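Local structure of sugar ABC transporter, sugar-binding protein (Streptococcus pneumoniae, 2HEU) at residues Ala58-Val61 with Leu62-Arg65; Glu83-Glu86 with Trp87-Gly91; Lys135-Phe138 with Glu139-Gly142; Ile243-Phe246 with Ala247-Asp250; Ala370-His373 with Thr374-Asn378. The protein probably captures sugars outside the cell and delivers them to the membrane components of an ABC importer, as extracellular solute-binding proteins do. All coordinates share one frame; numbering follows the deposited sequence. Where two conformers were deposited one is given.

Contact 1: residues Ala58-Val61 with Leu62-Arg65; sequences AGEV and LKTR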
loop_
_atom_site.group_PDB
_atom_site.type_symbol
_atom_site.label_atom_id
_atom_site.label_comp_id
_atom_site.label_asym_id
_atom_site.label_seq_id
_atom_site.Cartn_x
_atom_site.Cartn_y
_atom_site.Cartn_z
ATOM N N ALA A 58 -17.461 4.694 0.275
ATOM C CA ALA A 58 -17.682 3.697 -0.799
ATOM C C ALA A 58 -17.525 2.290 -0.299
ATOM O O ALA A 58 -18.189 1.398 -0.802
ATOM C CB ALA A 58 -16.790 3.996 -1.998
ATOM N N GLY A 59 -16.601 2.044 0.639
ATOM C CA GLY A 59 -16.456 0.643 1.156
ATOM C C GLY A 59 -17.689 0.185 1.887
ATOM O O GLY A 59 -18.072 -0.971 1.742
ATOM N N GLU A 60 -18.354 1.013 2.630
ATOM C CA GLU A 60 -19.586 0.643 3.359
ATOM C C GLU A 60 -20.703 0.487 2.379
ATOM O O GLU A 60 -21.531 -0.403 2.517
ATOM C CB GLU A 60 -19.921 1.594 4.448
ATOM C CG GLU A 60 -18.887 1.580 5.526
ATOM C CD GLU A 60 -18.808 0.204 6.177
ATOM O OE1 GLU A 60 -19.875 -0.474 6.500
ATOM O OE2 GLU A 60 -17.699 -0.268 6.265
ATOM N N VAL A 61 -20.781 1.420 1.386
ATOM C CA VAL A 61 -21.845 1.323 0.371
ATOM C C VAL A 61 -21.667 -0.023 -0.360
ATOM O O VAL A 61 -22.643 -0.707 -0.649
ATOM C CB VAL A 61 -21.817 2.534 -0.574
ATOM C CG1 VAL A 61 -22.746 2.270 -1.749
ATOM C CG2 VAL A 61 -22.223 3.836 0.211
ATOM N N LEU A 62 -20.469 -0.409 -0.727
ATOM C CA LEU A 62 -20.247 -1.666 -1.419
ATOM C C LEU A 62 -20.750 -2.809 -0.602
ATOM O O LEU A 62 -21.359 -3.742 -1.123
ATOM C CB LEU A 62 -18.812 -1.797 -1.815
ATOM C CG LEU A 62 -18.437 -2.994 -2.664
ATOM C CD1 LEU A 62 -19.164 -2.981 -4.000
ATOM C CD2 LEU A 62 -16.917 -3.023 -2.885
ATOM N N LYS A 63 -20.453 -2.824 0.709
ATOM C CA LYS A 63 -20.956 -3.875 1.565
ATOM C C LYS A 63 -22.459 -3.930 1.517
ATOM O O LYS A 63 -23.058 -5.036 1.420
ATOM C CB LYS A 63 -20.464 -3.715 2.984
ATOM C CG LYS A 63 -18.985 -3.862 3.200
ATOM C CD LYS A 63 -18.549 -3.587 4.592
ATOM C CE LYS A 63 -17.069 -3.529 4.841
ATOM N NZ LYS A 63 -16.879 -2.936 6.212
ATOM N N THR A 64 -23.126 -2.803 1.609
ATOM C CA THR A 64 -24.603 -2.748 1.608
ATOM C C THR A 64 -25.109 -3.322 0.316
ATOM O O THR A 64 -26.100 -4.090 0.291
ATOM C CB THR A 64 -25.076 -1.340 1.824
ATOM O OG1 THR A 64 -24.653 -0.888 3.142
ATOM C CG2 THR A 64 -26.603 -1.201 1.673
ATOM N N ARG A 65 -24.481 -2.919 -0.797
ATOM C CA ARG A 65 -24.946 -3.295 -2.121
ATOM C C ARG A 65 -24.728 -4.798 -2.334
ATOM O O ARG A 65 -25.594 -5.452 -2.896
ATOM C CB ARG A 65 -24.350 -2.425 -3.227
ATOM C CG ARG A 65 -24.797 -0.971 -3.171
ATOM C CD ARG A 65 -24.341 -0.169 -4.314
ATOM N NE ARG A 65 -24.708 -0.734 -5.607
ATOM C CZ ARG A 65 -24.222 -0.369 -6.746
ATOM N NH1 ARG A 65 -23.444 0.695 -6.815
ATOM N NH2 ARG A 65 -24.586 -0.997 -7.853
HETATM O O HOH W 1 -22.283 -1.307 5.122
#
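Glu60 and Lys63 reach for each other across a single turn of helix 58-67, their side chains running at a slant to one another. Lys63 is fully extended beyond CG, whereas Glu60 bends at its second torsion (chi2 -62°), and this kink brings the carboxylate to the lysine ammonium. NZ of Lys63 meets OE2 of Glu60 on its syn side at 2.8 Å, 19° out of the carboxylate plane, forming a salt bridge. The other carboxylate oxygen is engaged differently: a water donates to OE1 of Glu60 and to the Glu60 carbonyl, and accepts from the hydroxyl of Thr64, so side chain and backbone share one solvent molecule.

On another side of the helix, CG1 of Val61, anti to the backbone N (chi1 169°), rests against CD of Arg65 at 3.9 Å. The guanidinium continues away from this contact to salt bridges with Glu22 and Asp70. Leu62 turns inward, packing on Phe24 of strand 19-24 and on Trp87.

Successive backbone bonds, beginning with Leu62 N to Ala58 O at 2.9 Å, maintain the turn. The whole is a regular alpha-helical segment with an i to i+3 salt bridge, packed against strand 19-24 and helix 82-89 in a periplasmic-binding-protein fold.

Contact 2: residues Glu83-Glu86 with Trp87-Gly91; sequences ELQE and WAKAG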
loop_
_atom_site.group_PDB
_atom_site.type_symbol
_atom_site.label_atom_id
_atom_site.label_comp_id
_atom_site.label_asym_id
_atom_site.label_seq_id
_atom_site.Cartn_x
_atom_site.Cartn_y
_atom_site.Cartn_z
ATOM N N GLU A 83 -13.167 -8.488 2.619
ATOM C CA GLU A 83 -14.314 -8.536 1.730
ATOM C C GLU A 83 -13.979 -9.215 0.415
ATOM O O GLU A 83 -14.784 -10.004 -0.063
ATOM C CB GLU A 83 -14.937 -7.166 1.466
ATOM C CG GLU A 83 -15.573 -6.595 2.650
ATOM C CD GLU A 83 -14.648 -6.157 3.742
ATOM O OE1 GLU A 83 -13.431 -5.787 3.481
ATOM O OE2 GLU A 83 -15.213 -6.107 4.880
ATOM N N LEU A 84 -12.883 -8.862 -0.235
ATOM C CA LEU A 84 -12.514 -9.512 -1.464
ATOM C C LEU A 84 -12.410 -11.013 -1.173
ATOM O O LEU A 84 -12.926 -11.832 -1.936
ATOM C CB LEU A 84 -11.257 -8.896 -2.038
ATOM C CG LEU A 84 -10.757 -9.496 -3.379
ATOM C CD1 LEU A 84 -9.984 -10.716 -3.162
ATOM C CD2 LEU A 84 -11.903 -9.746 -4.436
ATOM N N GLN A 85 -11.711 -11.385 -0.098
ATOM C CA GLN A 85 -11.512 -12.818 0.167
ATOM C C GLN A 85 -12.823 -13.561 0.326
ATOM O O GLN A 85 -13.096 -14.594 -0.307
ATOM C CB GLN A 85 -10.713 -12.966 1.455
ATOM C CG GLN A 85 -9.315 -12.447 1.261
ATOM C CD GLN A 85 -8.577 -12.303 2.563
ATOM O OE1 GLN A 85 -7.599 -11.561 2.654
ATOM N NE2 GLN A 85 -9.077 -12.913 3.589
ATOM N N GLU A 86 -13.647 -13.016 1.172
ATOM C CA GLU A 86 -14.885 -13.696 1.541
ATOM C C GLU A 86 -15.890 -13.692 0.383
ATOM O O GLU A 86 -16.584 -14.679 0.145
ATOM C CB GLU A 86 -15.460 -13.189 2.816
ATOM C CG GLU A 86 -14.517 -13.488 4.012
ATOM C CD GLU A 86 -14.257 -14.975 4.224
ATOM O OE1 GLU A 86 -15.219 -15.773 4.141
ATOM O OE2 GLU A 86 -13.090 -15.367 4.339
ATOM N N TRP A 87 -16.003 -12.561 -0.307
ATOM C CA TRP A 87 -16.889 -12.443 -1.422
ATOM C C TRP A 87 -16.469 -13.364 -2.544
ATOM O O TRP A 87 -17.293 -13.965 -3.226
ATOM C CB TRP A 87 -17.096 -10.987 -1.839
ATOM C CG TRP A 87 -17.806 -10.158 -0.859
ATOM C CD1 TRP A 87 -18.620 -10.585 0.215
ATOM C CD2 TRP A 87 -17.791 -8.747 -0.776
ATOM N NE1 TRP A 87 -19.045 -9.532 0.900
ATOM C CE2 TRP A 87 -18.596 -8.387 0.319
ATOM C CE3 TRP A 87 -17.207 -7.747 -1.521
ATOM C CZ2 TRP A 87 -18.789 -7.090 0.721
ATOM C CZ3 TRP A 87 -17.410 -6.462 -1.099
ATOM C CH2 TRP A 87 -18.196 -6.138 -0.029
ATOM N N ALA A 88 -15.157 -13.466 -2.760
ATOM C CA ALA A 88 -14.634 -14.343 -3.759
ATOM C C ALA A 88 -14.956 -15.821 -3.436
ATOM O O ALA A 88 -15.388 -16.602 -4.301
ATOM C CB ALA A 88 -13.150 -14.149 -3.942
ATOM N N LYS A 89 -14.804 -16.181 -2.147
ATOM C CA LYS A 89 -15.152 -17.544 -1.706
ATOM C C LYS A 89 -16.636 -17.798 -1.907
ATOM O O LYS A 89 -17.027 -18.926 -2.265
ATOM C CB LYS A 89 -14.805 -17.707 -0.233
ATOM C CG LYS A 89 -13.409 -17.991 -0.050
ATOM C CD LYS A 89 -13.076 -18.043 1.445
ATOM C CE LYS A 89 -11.564 -17.854 1.590
ATOM N NZ LYS A 89 -11.084 -16.442 1.366
ATOM N N ALA A 90 -17.471 -16.768 -1.718
ATOM C CA ALA A 90 -18.912 -16.886 -1.834
ATOM C C ALA A 90 -19.436 -16.754 -3.248
ATOM O O ALA A 90 -20.705 -16.792 -3.435
ATOM C CB ALA A 90 -19.625 -15.885 -0.978
ATOM N N GLY A 91 -18.576 -16.617 -4.276
ATOM C CA GLY A 91 -19.004 -16.598 -5.624
ATOM C C GLY A 91 -19.483 -15.273 -6.143
ATOM O O GLY A 91 -20.053 -15.273 -7.234
#
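Glu83 lies alongside Trp87, both side chains pointing the same way, and its aliphatic part covers the indole. CB stands 3.6 Å from the centroid of the Trp87 six-membered ring and only 9° off the ring normal, a CH-pi contact squarely over the face, while CG continues over CH2 and CZ2. A bend at chi2 (70°) then leads the carboxylate away from the ring, towards a long, weak ion pair with Lys63. The Glu83 carbonyl also accepts from Trp87 N at 2.8 Å, and its oxygen stands over the indole, displaced towards the rim.

At Leu84 the backbone oxygen takes the N-H of Ala88, 2.9 Å away. Gln85 follows with a carbonyl that serves Lys89 twice: the backbone N of Lys89 binds at 3.0 Å, and NZ curls back, through a bend at chi4 (74°), to add a weak bond of 3.2 Å. From Glu86, OE2 makes a long salt bridge of 3.7 Å to the same Lys89 NZ, so the ammonium has two loose partners, a backbone oxygen and a carboxylate. The Glu86 carbonyl receives Ala90 N.

Beyond this, Gly91 adopts positive phi, and its N bonds to Ala88 O. Helix 82-89, whose Trp87 packs on helix 58-67, thus terminates in a Schellman motif.

Contact 3: residues Lys135-Phe138 with Glu139-Gly142; sequences KDKF and EELG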
loop_
_atom_site.group_PDB
_atom_site.type_symbol
_atom_site.label_atom_id
_atom_site.label_comp_id
_atom_site.label_asym_id
_atom_site.label_seq_id
_atom_site.Cartn_x
_atom_site.Cartn_y
_atom_site.Cartn_z
ATOM N N LYS A 135 17.194 14.677 -0.657
ATOM C CA LYS A 135 18.459 14.393 -1.333
ATOM C C LYS A 135 19.448 15.505 -1.176
ATOM O O LYS A 135 20.680 15.303 -1.044
ATOM C CB LYS A 135 18.235 14.113 -2.815
ATOM C CG LYS A 135 17.439 12.908 -3.146
ATOM C CD LYS A 135 17.285 12.722 -4.677
ATOM C CE LYS A 135 16.676 11.466 -5.107
ATOM N NZ LYS A 135 16.512 11.404 -6.587
ATOM N N ASP A 136 18.977 16.753 -1.253
ATOM C CA ASP A 136 19.840 17.938 -1.192
ATOM C C ASP A 136 20.565 17.987 0.100
ATOM O O ASP A 136 21.787 18.210 0.158
ATOM C CB ASP A 136 19.074 19.257 -1.378
ATOM C CG ASP A 136 18.385 19.413 -2.714
ATOM O OD1 ASP A 136 17.947 18.447 -3.321
ATOM O OD2 ASP A 136 18.148 20.590 -3.084
ATOM N N LYS A 137 19.860 17.784 1.210
ATOM C CA LYS A 137 20.466 17.795 2.523
ATOM C C LYS A 137 21.370 16.624 2.727
ATOM O O LYS A 137 22.447 16.785 3.358
ATOM C CB LYS A 137 19.431 17.902 3.650
ATOM C CG LYS A 137 18.791 19.244 3.714
ATOM C CD LYS A 137 19.771 20.383 3.981
ATOM C CE LYS A 137 20.155 20.533 5.348
ATOM N NZ LYS A 137 20.799 21.914 5.527
ATOM N N PHE A 138 21.006 15.456 2.291
ATOM C CA PHE A 138 21.936 14.344 2.412
ATOM C C PHE A 138 23.249 14.697 1.657
ATOM O O PHE A 138 24.334 14.356 2.122
ATOM C CB PHE A 138 21.353 13.012 1.838
ATOM C CG PHE A 138 20.509 12.219 2.799
ATOM C CD1 PHE A 138 19.592 12.813 3.636
ATOM C CD2 PHE A 138 20.655 10.852 2.885
ATOM C CE1 PHE A 138 18.812 12.051 4.491
ATOM C CE2 PHE A 138 19.874 10.079 3.769
ATOM C CZ PHE A 138 18.971 10.720 4.590
ATOM N N GLU A 139 23.142 15.219 0.470
ATOM C CA GLU A 139 24.378 15.572 -0.303
ATOM C C GLU A 139 25.170 16.600 0.460
ATOM O O GLU A 139 26.418 16.481 0.595
ATOM C CB GLU A 139 23.977 16.005 -1.702
ATOM C CG GLU A 139 25.162 16.116 -2.606
ATOM C CD GLU A 139 24.816 16.673 -3.947
ATOM O OE1 GLU A 139 23.838 17.461 -4.032
ATOM O OE2 GLU A 139 25.576 16.377 -4.910
ATOM N N GLU A 140 24.546 17.607 1.048
ATOM C CA GLU A 140 25.281 18.742 1.742
ATOM C C GLU A 140 25.952 18.227 2.985
ATOM O O GLU A 140 26.964 18.822 3.464
ATOM C CB GLU A 140 24.303 19.872 2.165
ATOM C CG GLU A 140 24.926 21.062 3.089
ATOM C CD GLU A 140 23.874 21.935 3.747
ATOM O OE1 GLU A 140 22.689 21.650 3.595
ATOM O OE2 GLU A 140 24.218 22.920 4.412
ATOM N N LEU A 141 25.366 17.166 3.531
ATOM C CA LEU A 141 25.906 16.603 4.803
ATOM C C LEU A 141 26.771 15.395 4.603
ATOM O O LEU A 141 27.320 14.858 5.543
ATOM C CB LEU A 141 24.775 16.322 5.794
ATOM C CG LEU A 141 23.973 17.522 6.258
ATOM C CD1 LEU A 141 22.775 16.948 6.963
ATOM C CD2 LEU A 141 24.839 18.369 7.137
ATOM N N GLY A 142 26.959 14.998 3.372
ATOM C CA GLY A 142 27.757 13.848 3.073
ATOM C C GLY A 142 27.186 12.524 3.516
ATOM O O GLY A 142 27.936 11.604 3.839
HETATM O O HOH W 2 23.002 19.670 -1.891
#
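The backbone of Lys135-Gly142 runs as a short alpha-helix, with Glu139 N bonded to Lys135 O at 2.9 Å and Glu140 N to Asp136 O, before the last turn tightens and Gly142 swings to positive phi. Leu141 N marks this change: it bonds to Lys137 O at 2.9 Å and makes a weak second bond to Phe138 O.

Lys137 and Glu140 lie side by side and point the same way. The lysine is folded at chi2 and chi3 (-61° and -80°), which shortens its reach and brings CD as well as NZ against the carboxylate of an extended Glu140. In the conformer described here, one of two that Glu140 adopts, NZ meets OE1 of Glu140 on its syn side at 2.7 Å, 31° out of the carboxylate plane, completing a salt bridge, while CD lies 3.2 Å from the same oxygen.

A water joins the other flank, donating to Asp136 O at 2.8 Å and to Glu139 OE1. The carboxylate of Asp136 itself is turned to the backbone N of Lys272. Leu141 places CB and CG against the carbonyl oxygen of Lys137, and buried Phe138 meets the ring of Tyr133.

Helix 135-141 follows directly on strand 129-134 and ends in a Schellman motif, with Gly142 N bonded to Glu139 O.

Contact 4: residues Ile243-Phe246 with Ala247-Asp250; sequences IGAF and ARGD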
loop_
_atom_site.group_PDB
_atom_site.type_symbol
_atom_site.label_atom_id
_atom_site.label_comp_id
_atom_site.label_asym_id
_atom_site.label_seq_id
_atom_site.Cartn_x
_atom_site.Cartn_y
_atom_site.Cartn_z
ATOM N N ILE A 243 4.035 15.948 6.836
ATOM C CA ILE A 243 4.185 16.261 5.410
ATOM C C ILE A 243 4.773 17.670 5.280
ATOM O O ILE A 243 5.704 17.903 4.494
ATOM C CB ILE A 243 2.825 16.156 4.701
ATOM C CG1 ILE A 243 2.320 14.724 4.672
ATOM C CG2 ILE A 243 2.907 16.831 3.286
ATOM C CD1 ILE A 243 3.135 13.750 3.916
ATOM N N GLY A 244 4.213 18.635 6.020
ATOM C CA GLY A 244 4.717 19.983 5.975
ATOM C C GLY A 244 6.120 20.099 6.488
ATOM O O GLY A 244 6.976 20.764 5.856
ATOM N N ALA A 245 6.454 19.468 7.592
ATOM C CA ALA A 245 7.796 19.547 8.162
ATOM C C ALA A 245 8.813 18.987 7.117
ATOM O O ALA A 245 9.903 19.556 6.955
ATOM C CB ALA A 245 7.917 18.782 9.449
ATOM N N PHE A 246 8.473 17.871 6.484
ATOM C CA PHE A 246 9.378 17.312 5.479
ATOM C C PHE A 246 9.502 18.259 4.294
ATOM O O PHE A 246 10.593 18.540 3.803
ATOM C CB PHE A 246 8.897 15.927 5.091
ATOM C CG PHE A 246 9.748 15.302 4.032
ATOM C CD1 PHE A 246 11.043 14.836 4.316
ATOM C CD2 PHE A 246 9.328 15.208 2.715
ATOM C CE1 PHE A 246 11.859 14.344 3.347
ATOM C CE2 PHE A 246 10.140 14.669 1.729
ATOM C CZ PHE A 246 11.405 14.234 2.048
ATOM N N ALA A 247 8.352 18.726 3.785
ATOM C CA ALA A 247 8.370 19.614 2.578
ATOM C C ALA A 247 9.168 20.889 2.834
ATOM O O ALA A 247 9.790 21.428 1.914
ATOM C CB ALA A 247 6.989 19.944 2.145
ATOM N N ARG A 248 9.116 21.396 4.073
ATOM C CA ARG A 248 9.825 22.605 4.424
ATOM C C ARG A 248 11.326 22.413 4.607
ATOM O O ARG A 248 12.050 23.381 4.733
ATOM C CB ARG A 248 9.321 23.197 5.755
ATOM C CG ARG A 248 7.908 23.835 5.667
ATOM C CD ARG A 248 7.523 24.450 7.001
ATOM N NE ARG A 248 7.316 23.526 8.078
ATOM C CZ ARG A 248 6.159 22.884 8.363
ATOM N NH1 ARG A 248 5.066 23.109 7.634
ATOM N NH2 ARG A 248 6.055 22.162 9.450
ATOM N N GLY A 249 11.777 21.166 4.717
ATOM C CA GLY A 249 13.167 20.860 5.025
ATOM C C GLY A 249 13.467 20.913 6.471
ATOM O O GLY A 249 14.647 20.912 6.872
ATOM N N ASP A 250 12.456 20.894 7.339
ATOM C CA ASP A 250 12.627 20.956 8.794
ATOM C C ASP A 250 12.995 19.593 9.425
ATOM O O ASP A 250 13.536 19.583 10.523
ATOM C CB ASP A 250 11.419 21.526 9.462
ATOM C CG ASP A 250 11.178 23.044 9.130
ATOM O OD1 ASP A 250 12.111 23.724 8.628
ATOM O OD2 ASP A 250 10.050 23.500 9.413
#
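A bend at the third torsion of Arg248 (chi3 -67°), followed by chi4 of -86°, folds its guanidinium back over the preceding turn, so that one face of the group covers the peptide between Gly244 and Ala245. Gly244 C and Ala245 N each lie 3.3 Å above its plane, displaced towards the rim; this is packing of flat groups, since NH2 and Ala245 N are both donors. Gly244 has no side chain to obstruct so close an approach.

At the edge of the guanidinium, exactly in its plane, NE of Arg248 bonds to OD2 of Asp250 at 3.0 Å. The carboxylate receives this salt bridge from above its own plane, 44° out of it. The face is therefore laid on the backbone while the edge is tied to an acid two residues on, which should limit rotation of the group.

Helix 239-247 ends here in a Schellman motif: Gly249 takes positive phi, its N bonding to Phe246 O at 3.0 Å from above the carbonyl plane, and Asp250 N returns to Ala245 O at 2.9 Å. One residue earlier, Arg248 N still bonds to Gly244 O at 2.9 Å in the helical manner.

Away from the charged pair, the buried Phe246 ring packs edge-to-face with Phe271 and also touches Ile264, while Ile243 packs on helix 260-265.

Contact 5: residues Ala370-His373 with Thr374-Asn378; sequences ADFH and TLTMN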
loop_
_atom_site.group_PDB
_atom_site.type_symbol
_atom_site.label_atom_id
_atom_site.label_comp_id
_atom_site.label_asym_id
_atom_site.label_seq_id
_atom_site.Cartn_x
_atom_site.Cartn_y
_atom_site.Cartn_z
ATOM N N ALA A 370 -6.101 -1.453 13.560
ATOM C CA ALA A 370 -5.865 -0.224 14.279
ATOM C C ALA A 370 -5.041 -0.451 15.552
ATOM O O ALA A 370 -4.190 0.377 15.873
ATOM C CB ALA A 370 -7.223 0.467 14.692
ATOM N N ASP A 371 -5.289 -1.526 16.290
ATOM C CA ASP A 371 -4.557 -1.742 17.504
ATOM C C ASP A 371 -3.087 -2.017 17.285
ATOM O O ASP A 371 -2.251 -1.763 18.178
ATOM C CB ASP A 371 -5.187 -2.808 18.373
ATOM C CG ASP A 371 -6.511 -2.425 18.994
ATOM O OD1 ASP A 371 -6.976 -1.288 18.803
ATOM O OD2 ASP A 371 -7.122 -3.293 19.661
ATOM N N PHE A 372 -2.725 -2.513 16.103
ATOM C CA PHE A 372 -1.334 -2.690 15.724
ATOM C C PHE A 372 -0.708 -1.323 15.498
ATOM O O PHE A 372 0.446 -1.040 15.923
ATOM C CB PHE A 372 -1.188 -3.568 14.466
ATOM C CG PHE A 372 0.215 -3.854 14.112
ATOM C CD1 PHE A 372 0.945 -4.877 14.725
ATOM C CD2 PHE A 372 0.877 -3.108 13.125
ATOM C CE1 PHE A 372 2.268 -5.137 14.364
ATOM C CE2 PHE A 372 2.194 -3.345 12.786
ATOM C CZ PHE A 372 2.880 -4.387 13.384
ATOM N N HIS A 373 -1.429 -0.409 14.817
ATOM C CA HIS A 373 -0.924 0.977 14.685
ATOM C C HIS A 373 -0.643 1.545 16.052
ATOM O O HIS A 373 0.413 2.136 16.342
ATOM C CB HIS A 373 -1.943 1.872 13.969
ATOM C CG HIS A 373 -2.471 1.341 12.681
ATOM N ND1 HIS A 373 -3.547 1.947 12.119
ATOM C CD2 HIS A 373 -2.105 0.297 11.899
ATOM C CE1 HIS A 373 -3.819 1.279 11.013
ATOM N NE2 HIS A 373 -2.949 0.306 10.802
ATOM N N THR A 374 -1.617 1.405 16.960
ATOM C CA THR A 374 -1.545 2.022 18.276
ATOM C C THR A 374 -0.348 1.471 19.064
ATOM O O THR A 374 0.362 2.230 19.701
ATOM C CB THR A 374 -2.854 1.804 19.034
ATOM O OG1 THR A 374 -3.889 2.432 18.281
ATOM C CG2 THR A 374 -2.805 2.266 20.474
ATOM N N LEU A 375 -0.179 0.132 19.092
ATOM C CA LEU A 375 0.923 -0.398 19.893
ATOM C C LEU A 375 2.265 0.059 19.331
ATOM O O LEU A 375 3.233 0.255 20.088
ATOM C CB LEU A 375 0.838 -1.903 20.032
ATOM C CG LEU A 375 1.052 -2.788 18.799
ATOM C CD1 LEU A 375 2.528 -3.065 18.512
ATOM C CD2 LEU A 375 0.275 -4.102 18.897
ATOM N N THR A 376 2.351 0.265 18.022
ATOM C CA THR A 376 3.562 0.706 17.394
ATOM C C THR A 376 3.910 2.124 17.837
ATOM O O THR A 376 5.024 2.415 18.314
ATOM C CB THR A 376 3.433 0.650 15.867
ATOM O OG1 THR A 376 3.212 -0.732 15.468
ATOM C CG2 THR A 376 4.681 1.180 15.173
ATOM N N MET A 377 2.934 3.043 17.704
ATOM C CA MET A 377 3.198 4.442 18.054
ATOM C C MET A 377 3.377 4.557 19.567
ATOM O O MET A 377 4.183 5.381 20.032
ATOM C CB MET A 377 2.075 5.326 17.554
ATOM C CG MET A 377 2.379 6.829 17.696
ATOM S SD MET A 377 3.837 7.387 16.807
ATOM C CE MET A 377 3.204 7.441 15.141
ATOM N N ASN A 378 2.635 3.783 20.349
ATOM C CA ASN A 378 2.788 3.884 21.823
ATOM C C ASN A 378 4.162 3.455 22.231
ATOM O O ASN A 378 4.686 3.983 23.220
ATOM C CB ASN A 378 1.737 3.024 22.532
ATOM C CG ASN A 378 0.376 3.635 22.552
ATOM O OD1 ASN A 378 0.177 4.729 22.036
ATOM N ND2 ASN A 378 -0.645 2.931 23.021
HETATM O O HOH W 3 -6.285 1.314 18.770
#
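Thr376 turns back onto Phe372, and its side chain can be followed outward from CB, which lies 3.4 Å from both the Phe372 and the His373 carbonyl oxygens. At the tip, OG1 is placed beside the backbone N by a chi1 of -62°, and there it donates to Phe372 O at 2.8 Å. The same oxygen accepts Thr376 N at 3.1 Å, the two donors arriving from opposite faces of the carbonyl plane, so one residue grips it twice. OG1 also stands 3.9 Å above the plane of the Phe372 ring, towards its rim, and has a further hydrogen-bond partner in ND2 of Asn181.

The Phe372 ring is in turn touched by Leu375, Phe372 CD1 lying 4.3 Å from Leu375 CD2. Leu375 holds the crowded chi1 of 68°, with CG between the backbone N and the carbonyl carbon, and this sets CG 3.4 Å from Phe372 O.

On the exposed flank a water links the side chains of Asp371 and Thr374, donating to OD1 of Asp371 at 2.7 Å. The His373 ring has CA of Ala370 over one face, while its NE2 is hydrogen-bonded to Glu369.

Phe372 packs on helices 178-189 and 385-396, and Leu375 on the latter. With its threonine hydroxyl returned to the carbonyl four residues back, this is an alpha-helical turn whose side chains pack against two neighbouring helices in a largely helical part of the fold.

From the N terminus the five contacts follow in series, each confined to one helix or its end, and none nests within or crosses another. Contact 1 opens helix 58-67, after strand 48-53, and contact 2 finishes helix 82-89; these two touch, with Lys63 CE 3.2 Å from Glu83 OE2. Contact 3, on helix 135-141 after strand 129-134, lies on the opposite side of the chain's centre from both, about 47 Å from contact 1 between centres. Contact 4 turns the chain from helix 239-247 towards strand 253-257, which pairs with 129-134, and comes within about 5 Å of contact 3 at nearest atoms. Contact 5 begins helix 370-382, about 12 Å from contact 4 at nearest atoms.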